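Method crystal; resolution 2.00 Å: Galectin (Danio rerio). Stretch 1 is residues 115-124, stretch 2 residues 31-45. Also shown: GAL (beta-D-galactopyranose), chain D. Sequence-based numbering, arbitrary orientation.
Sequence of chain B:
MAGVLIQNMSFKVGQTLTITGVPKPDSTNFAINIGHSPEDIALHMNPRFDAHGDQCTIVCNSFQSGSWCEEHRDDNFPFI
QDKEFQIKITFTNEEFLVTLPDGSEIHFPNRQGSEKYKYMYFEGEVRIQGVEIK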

ATOM      1  N   GLU B 115      -0.144   0.822 -20.058  1.00 35.10           N
ATOM      2  CA  GLU B 115       0.744   1.846 -19.451  1.00 35.41           C
ATOM      3  C   GLU B 115       0.300   2.170 -18.018  1.00 33.06           C
ATOM      4  O   GLU B 115       1.004   2.960 -17.371  1.00 29.32           O
ATOM      5  CB  GLU B 115       0.748   3.110 -20.316  1.00 39.10           C
ATOM      6  CG  GLU B 115       1.557   2.930 -21.594  1.00 46.98           C
ATOM      7  CD  GLU B 115       1.363   4.012 -22.639  1.00 49.67           C
ATOM      8  OE1 GLU B 115       1.848   5.128 -22.405  1.00 51.74           O
ATOM      9  OE2 GLU B 115       0.706   3.731 -23.669  1.00 53.84           O
ATOM     10  N   LYS B 116      -0.793   1.574 -17.530  1.00 34.19           N
ATOM     11  CA  LYS B 116      -1.279   1.809 -16.146  1.00 34.79           C
ATOM     12  C   LYS B 116      -1.948   0.555 -15.590  1.00 30.96           C
ATOM     13  O   LYS B 116      -2.807   0.010 -16.266  1.00 32.95           O
ATOM     14  CB  LYS B 116      -2.264   2.979 -16.142  1.00 36.99           C
ATOM     15  CG  LYS B 116      -2.640   3.514 -14.767  1.00 40.38           C
ATOM     16  CD  LYS B 116      -3.460   4.790 -14.839  1.00 40.01           C
ATOM     17  CE  LYS B 116      -4.850   4.572 -15.408  1.00 42.27           C
ATOM     18  NZ  LYS B 116      -5.496   5.858 -15.751  1.00 43.04           N
ATOM     19  N   TYR B 117      -1.587   0.181 -14.358  1.00 31.38           N
ATOM     20  CA  TYR B 117      -2.123  -0.982 -13.605  1.00 29.85           C
ATOM     21  C   TYR B 117      -2.601  -0.515 -12.222  1.00 27.51           C
ATOM     22  O   TYR B 117      -1.833   0.133 -11.514  1.00 25.74           O
ATOM     23  CB  TYR B 117      -1.034  -2.057 -13.536  1.00 30.85           C
ATOM     24  CG  TYR B 117      -0.695  -2.637 -14.886  1.00 30.08           C
ATOM     25  CD1 TYR B 117      -1.665  -3.310 -15.604  1.00 28.80           C
ATOM     26  CD2 TYR B 117       0.560  -2.494 -15.457  1.00 30.27           C
ATOM     27  CE1 TYR B 117      -1.398  -3.857 -16.841  1.00 29.73           C
ATOM     28  CE2 TYR B 117       0.852  -3.047 -16.699  1.00 30.29           C
ATOM     29  CZ  TYR B 117      -0.137  -3.723 -17.398  1.00 30.10           C
ATOM     30  OH  TYR B 117       0.081  -4.253 -18.640  1.00 28.82           O
ATOM     31  N   LYS B 118      -3.849  -0.829 -11.866  1.00 32.22           N
ATOM     32  CA  LYS B 118      -4.518  -0.353 -10.625  1.00 34.82           C
ATOM     33  C   LYS B 118      -4.888  -1.547  -9.722  1.00 32.59           C
ATOM     34  O   LYS B 118      -5.589  -1.328  -8.692  1.00 29.47           O
ATOM     35  CB  LYS B 118      -5.707   0.523 -11.023  1.00 35.82           C
ATOM     36  CG  LYS B 118      -5.285   1.827 -11.694  1.00 42.33           C
ATOM     37  CD  LYS B 118      -6.401   2.594 -12.380  1.00 45.59           C
ATOM     38  CE  LYS B 118      -7.668   2.691 -11.566  1.00 49.43           C
ATOM     39  NZ  LYS B 118      -8.641   3.613 -12.203  1.00 55.73           N
ATOM     40  N   TYR B 119      -4.372  -2.736 -10.036  1.00 27.65           N
ATOM     41  CA  TYR B 119      -4.564  -3.968  -9.231  1.00 27.54           C
ATOM     42  C   TYR B 119      -3.202  -4.514  -8.773  1.00 26.16           C
ATOM     43  O   TYR B 119      -2.335  -4.798  -9.609  1.00 25.65           O
ATOM     44  CB  TYR B 119      -5.397  -4.964 -10.042  1.00 27.94           C
ATOM     45  CG  TYR B 119      -5.598  -6.276  -9.343  1.00 27.24           C
ATOM     46  CD1 TYR B 119      -6.646  -6.490  -8.468  1.00 28.29           C
ATOM     47  CD2 TYR B 119      -4.684  -7.288  -9.523  1.00 28.71           C
ATOM     48  CE1 TYR B 119      -6.795  -7.702  -7.813  1.00 27.87           C
ATOM     49  CE2 TYR B 119      -4.824  -8.504  -8.885  1.00 29.54           C
ATOM     50  CZ  TYR B 119      -5.880  -8.712  -8.025  1.00 27.35           C
ATOM     51  OH  TYR B 119      -5.965  -9.936  -7.429  1.00 28.62           O
ATOM     52  N   MET B 120      -2.984  -4.632  -7.461  1.00 25.90           N
ATOM     53  CA  MET B 120      -1.768  -5.290  -6.899  1.00 25.14           C
ATOM     54  C   MET B 120      -2.210  -6.298  -5.831  1.00 25.29           C
ATOM     55  O   MET B 120      -3.030  -5.971  -4.956  1.00 24.55           O
ATOM     56  CB  MET B 120      -0.769  -4.303  -6.286  1.00 25.57           C
ATOM     57  CG  MET B 120      -0.106  -3.409  -7.299  1.00 30.43           C
ATOM     58  SD  MET B 120       1.209  -2.399  -6.561  1.00 38.04           S
ATOM     59  CE  MET B 120       0.269  -1.074  -5.805  1.00 39.38           C
ATOM     60  N   TYR B 121      -1.688  -7.507  -5.929  1.00 26.06           N
ATOM     61  CA  TYR B 121      -2.050  -8.617  -5.027  1.00 26.30           C
ATOM     62  C   TYR B 121      -0.776  -9.354  -4.631  1.00 25.25           C
ATOM     63  O   TYR B 121      -0.029  -9.798  -5.500  1.00 25.79           O
ATOM     64  CB  TYR B 121      -3.093  -9.486  -5.725  1.00 26.26           C
ATOM     65  CG  TYR B 121      -3.474 -10.698  -4.923  1.00 28.98           C
ATOM     66  CD1 TYR B 121      -3.759 -10.583  -3.581  1.00 30.58           C
ATOM     67  CD2 TYR B 121      -3.533 -11.955  -5.492  1.00 30.56           C
ATOM     68  CE1 TYR B 121      -4.109 -11.679  -2.824  1.00 30.22           C
ATOM     69  CE2 TYR B 121      -3.880 -13.063  -4.743  1.00 35.51           C
ATOM     70  CZ  TYR B 121      -4.168 -12.924  -3.401  1.00 31.02           C
ATOM     71  N   PHE B 122      -0.511  -9.416  -3.331  1.00 27.92           N
ATOM     72  CA  PHE B 122       0.640 -10.133  -2.743  1.00 25.99           C
ATOM     73  C   PHE B 122       0.105 -11.400  -2.083  1.00 28.35           C
ATOM     74  O   PHE B 122      -0.756 -11.288  -1.194  1.00 28.06           O
ATOM     75  CB  PHE B 122       1.373  -9.223  -1.760  1.00 27.79           C
ATOM     76  CG  PHE B 122       1.703  -7.863  -2.315  1.00 27.82           C
ATOM     77  CD1 PHE B 122       0.778  -6.837  -2.283  1.00 29.94           C
ATOM     78  CD2 PHE B 122       2.909  -7.633  -2.940  1.00 31.81           C
ATOM     79  CE1 PHE B 122       1.093  -5.588  -2.797  1.00 30.60           C
ATOM     80  CE2 PHE B 122       3.222  -6.389  -3.465  1.00 30.77           C
ATOM     81  CZ  PHE B 122       2.310  -5.365  -3.391  1.00 30.70           C
ATOM     82  N   GLU B 123       0.557 -12.565  -2.550  1.00 29.02           N
ATOM     83  CA  GLU B 123      -0.024 -13.864  -2.125  1.00 32.05           C
ATOM     84  C   GLU B 123       1.093 -14.773  -1.617  1.00 29.64           C
ATOM     85  O   GLU B 123       2.310 -14.520  -1.895  1.00 25.72           O
ATOM     86  CB  GLU B 123      -0.869 -14.480  -3.244  1.00 33.89           C
ATOM     87  CG  GLU B 123      -0.107 -15.328  -4.228  1.00 39.52           C
ATOM     88  CD  GLU B 123      -0.842 -15.534  -5.548  1.00 44.48           C
ATOM     89  OE1 GLU B 123      -2.082 -15.712  -5.507  1.00 48.49           O
ATOM     90  OE2 GLU B 123      -0.181 -15.505  -6.617  1.00 40.51           O
ATOM     91  N   GLY B 124       0.689 -15.733  -0.801  1.00 27.22           N
ATOM     92  CA  GLY B 124       1.609 -16.683  -0.183  1.00 25.09           C
ATOM     93  C   GLY B 124       2.244 -16.127   1.062  1.00 25.79           C
ATOM     94  O   GLY B 124       1.772 -15.098   1.605  1.00 24.97           O
TER
HETATM   95  C1  GAL D   2       2.324 -22.547 -11.628  1.00 24.83           C
HETATM   96  C2  GAL D   2       1.895 -22.214 -10.221  1.00 25.89           C
HETATM   97  C3  GAL D   2       1.134 -20.893 -10.209  1.00 25.32           C
HETATM   98  C4  GAL D   2       1.979 -19.809 -10.881  1.00 23.87           C
HETATM   99  C5  GAL D   2       2.361 -20.282 -12.301  1.00 24.24           C
HETATM  100  C6  GAL D   2       3.277 -19.296 -13.066  1.00 24.08           C
HETATM  101  O2  GAL D   2       1.046 -23.281  -9.794  1.00 25.31           O
HETATM  102  O3  GAL D   2       0.841 -20.524  -8.884  1.00 23.75           O
HETATM  103  O4  GAL D   2       3.122 -19.631 -10.044  1.00 20.52           O
HETATM  104  O5  GAL D   2       3.068 -21.518 -12.216  1.00 25.28           O
HETATM  105  O6  GAL D   2       3.764 -19.880 -14.289  1.00 22.41           O
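Stretch 2 (31-45) AINIGHSPEDIALHM

From Ala31 the chain runs on as an extended strand that began earlier, and it lies alongside strand 116-124 in antiparallel fashion, the two axes approaching to 4.7 Å with a crossing angle of 165°. The register pairs Ala31 with Glu123, Ile32 with Phe122, Asn33 with Tyr121, Ile34 with Met120 and Gly35 with Tyr119. Three of these are hydrogen-bonded pairs: Ala31 N to Glu123 O (2.9 Å) and Glu123 N to Ala31 O (2.8 Å); Asn33 N to Tyr121 O (2.8 Å) and Tyr121 N to Asn33 O (2.9 Å); Gly35 N to Tyr119 O (3.0 Å) and Tyr119 N to Gly35 O (3.2 Å). At the intervening pairs the strands close up, Met120 CA to Ile34 CA and Phe122 CA to Ile32 CA both being 4.8 Å, and CA-H...O contacts join Phe122 CA to Ala31 O (3.2 Å) and Met120 CA to Asn33 O (3.3 Å).

Side chains alternate between the two faces. Ile32 and Ile34 share one with Phe122 and Met120; there Ile32 CG1 packs against Phe122 CD2 at 3.9 Å, whereas Ile34 CG1 meets Met120 CG more loosely, at 4.4 Å, as the methionine end leads away. Ala31 and Asn33 lie on the other face with Glu123, Tyr121 and Tyr119. The small Ala31 leaves room for the Glu123 carboxylate, whose OE2 comes within 3.4 Å of Ala31 CB and 3.6 Å of His44 CE1. His44 in turn hydrogen-bonds the galactose through NE2 and O4 (2.9 Å), as befits a galectin.

Tyr119 is the residue of strand 116-124 most extensively covered by stretch 2. At Gly35 and His36 the chain turns a corner, and a type I turn from Ser37 to Asp40 carries it back past the tyrosine ring. The Ser37-Pro38 backbone covers one face of the ring, Pro38 CG reaches Tyr119 OH at 3.5 Å, and Ile41 CD1 reaches Tyr119 CE2 at the same distance. The turn is held by Asp40 N to Ser37 O (3.0 Å) and His36 N to Asp40 O (2.9 Å). Gly35 has no side chain at this corner, where a CB would clash with Asp40 O.

Tyr117 fills a second hollow, bordered by Ile34, Gly35, His36 and Ala42. Tyr117 CB lies 3.8 Å from Ile34 CG2 and 3.4 Å from Gly35 O, while Tyr117 CZ abuts Ala42 CB at 3.4 Å. The His36 ring meets the Tyr117 ring obliquely, with centroids 4.7 Å apart and planes at 46°, and His36 CE1 approaches Lys116 O at 3.2 Å. A water bridges His36 ND1 and Lys118 N, 2.8 Å from each, accepting from the latter.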

ATOM      1  N   ALA B  31       4.244 -14.378  -4.021  1.00 23.18           N
ATOM      2  CA  ALA B  31       4.051 -13.778  -5.360  1.00 23.34           C
ATOM      3  C   ALA B  31       3.541 -12.348  -5.224  1.00 22.52           C
ATOM      4  O   ALA B  31       2.701 -12.075  -4.337  1.00 23.38           O
ATOM      5  CB  ALA B  31       3.129 -14.622  -6.213  1.00 23.90           C
ATOM      6  N   ILE B  32       4.074 -11.509  -6.108  1.00 23.23           N
ATOM      7  CA  ILE B  32       3.645 -10.128  -6.433  1.00 24.50           C
ATOM      8  C   ILE B  32       2.914 -10.222  -7.760  1.00 24.15           C
ATOM      9  O   ILE B  32       3.494 -10.755  -8.727  1.00 25.12           O
ATOM     10  CB  ILE B  32       4.849  -9.171  -6.534  1.00 26.01           C
ATOM     11  CG1 ILE B  32       5.671  -9.133  -5.237  1.00 26.80           C
ATOM     12  CG2 ILE B  32       4.366  -7.802  -6.940  1.00 26.47           C
ATOM     13  CD1 ILE B  32       7.166  -9.133  -5.462  1.00 31.72           C
ATOM     14  N   ASN B  33       1.667  -9.781  -7.761  1.00 23.58           N
ATOM     15  CA  ASN B  33       0.769  -9.791  -8.938  1.00 23.67           C
ATOM     16  C   ASN B  33       0.471  -8.338  -9.254  1.00 23.62           C
ATOM     17  O   ASN B  33      -0.113  -7.667  -8.381  1.00 21.43           O
ATOM     18  CB  ASN B  33      -0.486 -10.616  -8.645  1.00 23.76           C
ATOM     19  CG  ASN B  33      -0.156 -12.069  -8.385  1.00 24.79           C
ATOM     20  OD1 ASN B  33      -0.279 -12.583  -7.262  1.00 29.09           O
ATOM     21  ND2 ASN B  33       0.278 -12.745  -9.421  1.00 24.90           N
ATOM     22  N   ILE B  34       0.892  -7.869 -10.433  1.00 23.59           N
ATOM     23  CA  ILE B  34       0.544  -6.515 -10.932  1.00 25.52           C
ATOM     24  C   ILE B  34      -0.321  -6.677 -12.193  1.00 26.17           C
ATOM     25  O   ILE B  34       0.067  -7.441 -13.131  1.00 21.63           O
ATOM     26  CB  ILE B  34       1.808  -5.683 -11.179  1.00 26.66           C
ATOM     27  CG1 ILE B  34       2.708  -5.601  -9.939  1.00 28.83           C
ATOM     28  CG2 ILE B  34       1.437  -4.299 -11.698  1.00 25.52           C
ATOM     29  CD1 ILE B  34       4.101  -5.053 -10.242  1.00 29.45           C
ATOM     30  N   GLY B  35      -1.478  -6.019 -12.227  1.00 26.54           N
ATOM     31  CA  GLY B  35      -2.362  -6.151 -13.403  1.00 27.92           C
ATOM     32  C   GLY B  35      -3.599  -5.300 -13.282  1.00 27.55           C
ATOM     33  O   GLY B  35      -3.505  -4.217 -12.700  1.00 27.94           O
ATOM     34  N   HIS B  36      -4.695  -5.759 -13.876  1.00 30.58           N
ATOM     35  CA  HIS B  36      -6.001  -5.058 -13.907  1.00 28.87           C
ATOM     36  C   HIS B  36      -6.975  -5.689 -12.908  1.00 29.52           C
ATOM     37  O   HIS B  36      -7.842  -4.989 -12.435  1.00 31.43           O
ATOM     38  CB  HIS B  36      -6.551  -5.049 -15.345  1.00 29.66           C
ATOM     39  CG  HIS B  36      -5.709  -4.262 -16.292  1.00 30.23           C
ATOM     40  ND1 HIS B  36      -5.383  -2.937 -16.069  1.00 31.12           N
ATOM     41  CD2 HIS B  36      -5.123  -4.598 -17.462  1.00 29.59           C
ATOM     42  CE1 HIS B  36      -4.639  -2.491 -17.065  1.00 29.50           C
ATOM     43  NE2 HIS B  36      -4.452  -3.497 -17.918  1.00 29.82           N
ATOM     44  N   SER B  37      -6.855  -6.979 -12.609  1.00 32.38           N
ATOM     45  CA  SER B  37      -7.874  -7.747 -11.848  1.00 30.86           C
ATOM     46  C   SER B  37      -7.315  -9.122 -11.528  1.00 29.22           C
ATOM     47  O   SER B  37      -6.314  -9.516 -12.109  1.00 31.23           O
ATOM     48  CB  SER B  37      -9.137  -7.900 -12.662  1.00 32.33           C
ATOM     49  OG  SER B  37      -8.975  -8.960 -13.594  1.00 30.34           O
ATOM     50  N   PRO B  38      -7.978  -9.924 -10.669  1.00 30.57           N
ATOM     51  CA  PRO B  38      -7.526 -11.293 -10.396  1.00 31.02           C
ATOM     52  C   PRO B  38      -7.422 -12.168 -11.666  1.00 32.14           C
ATOM     53  O   PRO B  38      -6.618 -13.092 -11.682  1.00 36.86           O
ATOM     54  CB  PRO B  38      -8.574 -11.805  -9.390  1.00 32.66           C
ATOM     55  CG  PRO B  38      -9.159 -10.551  -8.758  1.00 30.61           C
ATOM     56  CD  PRO B  38      -9.160  -9.542  -9.881  1.00 31.72           C
ATOM     57  N   GLU B  39      -8.154 -11.822 -12.726  1.00 31.98           N
ATOM     58  CA  GLU B  39      -8.224 -12.591 -13.992  1.00 33.74           C
ATOM     59  C   GLU B  39      -7.328 -11.964 -15.062  1.00 32.01           C
ATOM     60  O   GLU B  39      -7.301 -12.517 -16.160  1.00 32.92           O
ATOM     61  CB  GLU B  39      -9.658 -12.651 -14.521  1.00 37.39           C
ATOM     62  CG  GLU B  39     -10.523 -13.675 -13.801  1.00 46.04           C
ATOM     63  CD  GLU B  39     -11.139 -13.200 -12.500  1.00 54.58           C
ATOM     64  OE1 GLU B  39     -11.429 -11.978 -12.401  1.00 59.45           O
ATOM     65  OE2 GLU B  39     -11.322 -14.048 -11.582  1.00 64.08           O
ATOM     66  N   ASP B  40      -6.613 -10.878 -14.766  1.00 29.19           N
ATOM     67  CA  ASP B  40      -5.774 -10.190 -15.776  1.00 29.17           C
ATOM     68  C   ASP B  40      -4.530  -9.660 -15.065  1.00 27.13           C
ATOM     69  O   ASP B  40      -4.569  -8.538 -14.582  1.00 29.02           O
ATOM     70  CB  ASP B  40      -6.586  -9.126 -16.532  1.00 30.09           C
ATOM     71  CG  ASP B  40      -5.906  -8.536 -17.760  1.00 34.73           C
ATOM     72  OD1 ASP B  40      -4.797  -8.983 -18.085  1.00 37.11           O
ATOM     73  OD2 ASP B  40      -6.496  -7.618 -18.390  1.00 35.62           O
ATOM     74  N   ILE B  41      -3.476 -10.466 -15.010  1.00 25.17           N
ATOM     75  CA  ILE B  41      -2.203 -10.139 -14.304  1.00 24.82           C
ATOM     76  C   ILE B  41      -1.108 -10.013 -15.359  1.00 22.35           C
ATOM     77  O   ILE B  41      -0.793 -11.019 -15.972  1.00 24.95           O
ATOM     78  CB  ILE B  41      -1.846 -11.209 -13.255  1.00 23.10           C
ATOM     79  CG1 ILE B  41      -2.982 -11.448 -12.271  1.00 23.43           C
ATOM     80  CG2 ILE B  41      -0.545 -10.852 -12.530  1.00 22.08           C
ATOM     81  CD1 ILE B  41      -3.387 -10.213 -11.521  1.00 24.55           C
ATOM     82  N   ALA B  42      -0.513  -8.831 -15.481  1.00 23.93           N
ATOM     83  CA  ALA B  42       0.553  -8.484 -16.445  1.00 23.58           C
ATOM     84  C   ALA B  42       1.908  -9.031 -15.990  1.00 22.42           C
ATOM     85  O   ALA B  42       2.706  -9.460 -16.855  1.00 19.80           O
ATOM     86  CB  ALA B  42       0.607  -6.986 -16.590  1.00 23.68           C
ATOM     87  N   LEU B  43       2.183  -8.928 -14.686  1.00 23.54           N
ATOM     88  CA  LEU B  43       3.378  -9.514 -14.024  1.00 23.76           C
ATOM     89  C   LEU B  43       2.968 -10.315 -12.774  1.00 23.85           C
ATOM     90  O   LEU B  43       2.501  -9.717 -11.776  1.00 21.75           O
ATOM     91  CB  LEU B  43       4.363  -8.416 -13.628  1.00 23.19           C
ATOM     92  CG  LEU B  43       5.547  -8.908 -12.796  1.00 22.84           C
ATOM     93  CD1 LEU B  43       6.366  -9.933 -13.559  1.00 24.64           C
ATOM     94  CD2 LEU B  43       6.436  -7.759 -12.352  1.00 23.13           C
ATOM     95  N   HIS B  44       3.246 -11.609 -12.819  1.00 22.27           N
ATOM     96  CA  HIS B  44       3.251 -12.542 -11.677  1.00 23.24           C
ATOM     97  C   HIS B  44       4.715 -12.839 -11.350  1.00 23.75           C
ATOM     98  O   HIS B  44       5.375 -13.484 -12.163  1.00 24.75           O
ATOM     99  CB  HIS B  44       2.460 -13.796 -12.023  1.00 23.78           C
ATOM    100  CG  HIS B  44       2.609 -14.915 -11.051  1.00 22.15           C
ATOM    101  ND1 HIS B  44       1.848 -14.980  -9.916  1.00 22.67           N
ATOM    102  CD2 HIS B  44       3.375 -16.035 -11.074  1.00 23.49           C
ATOM    103  CE1 HIS B  44       2.121 -16.106  -9.264  1.00 23.11           C
ATOM    104  NE2 HIS B  44       3.090 -16.773  -9.944  1.00 21.86           N
ATOM    105  N   MET B  45       5.212 -12.357 -10.221  1.00 23.09           N
ATOM    106  CA  MET B  45       6.631 -12.599  -9.850  1.00 25.40           C
ATOM    107  C   MET B  45       6.636 -13.462  -8.595  1.00 23.73           C
ATOM    108  O   MET B  45       6.116 -12.993  -7.571  1.00 26.40           O
ATOM    109  CB  MET B  45       7.386 -11.299  -9.598  1.00 24.69           C
ATOM    110  CG  MET B  45       8.820 -11.551  -9.199  1.00 27.99           C
ATOM    111  SD  MET B  45       9.559 -10.067  -8.570  1.00 33.23           S
ATOM    112  CE  MET B  45      10.984 -10.762  -7.726  1.00 36.05           C
TER
HETATM  113  O   HOH W   1      -5.775  -1.312 -13.846  1.00 26.39           O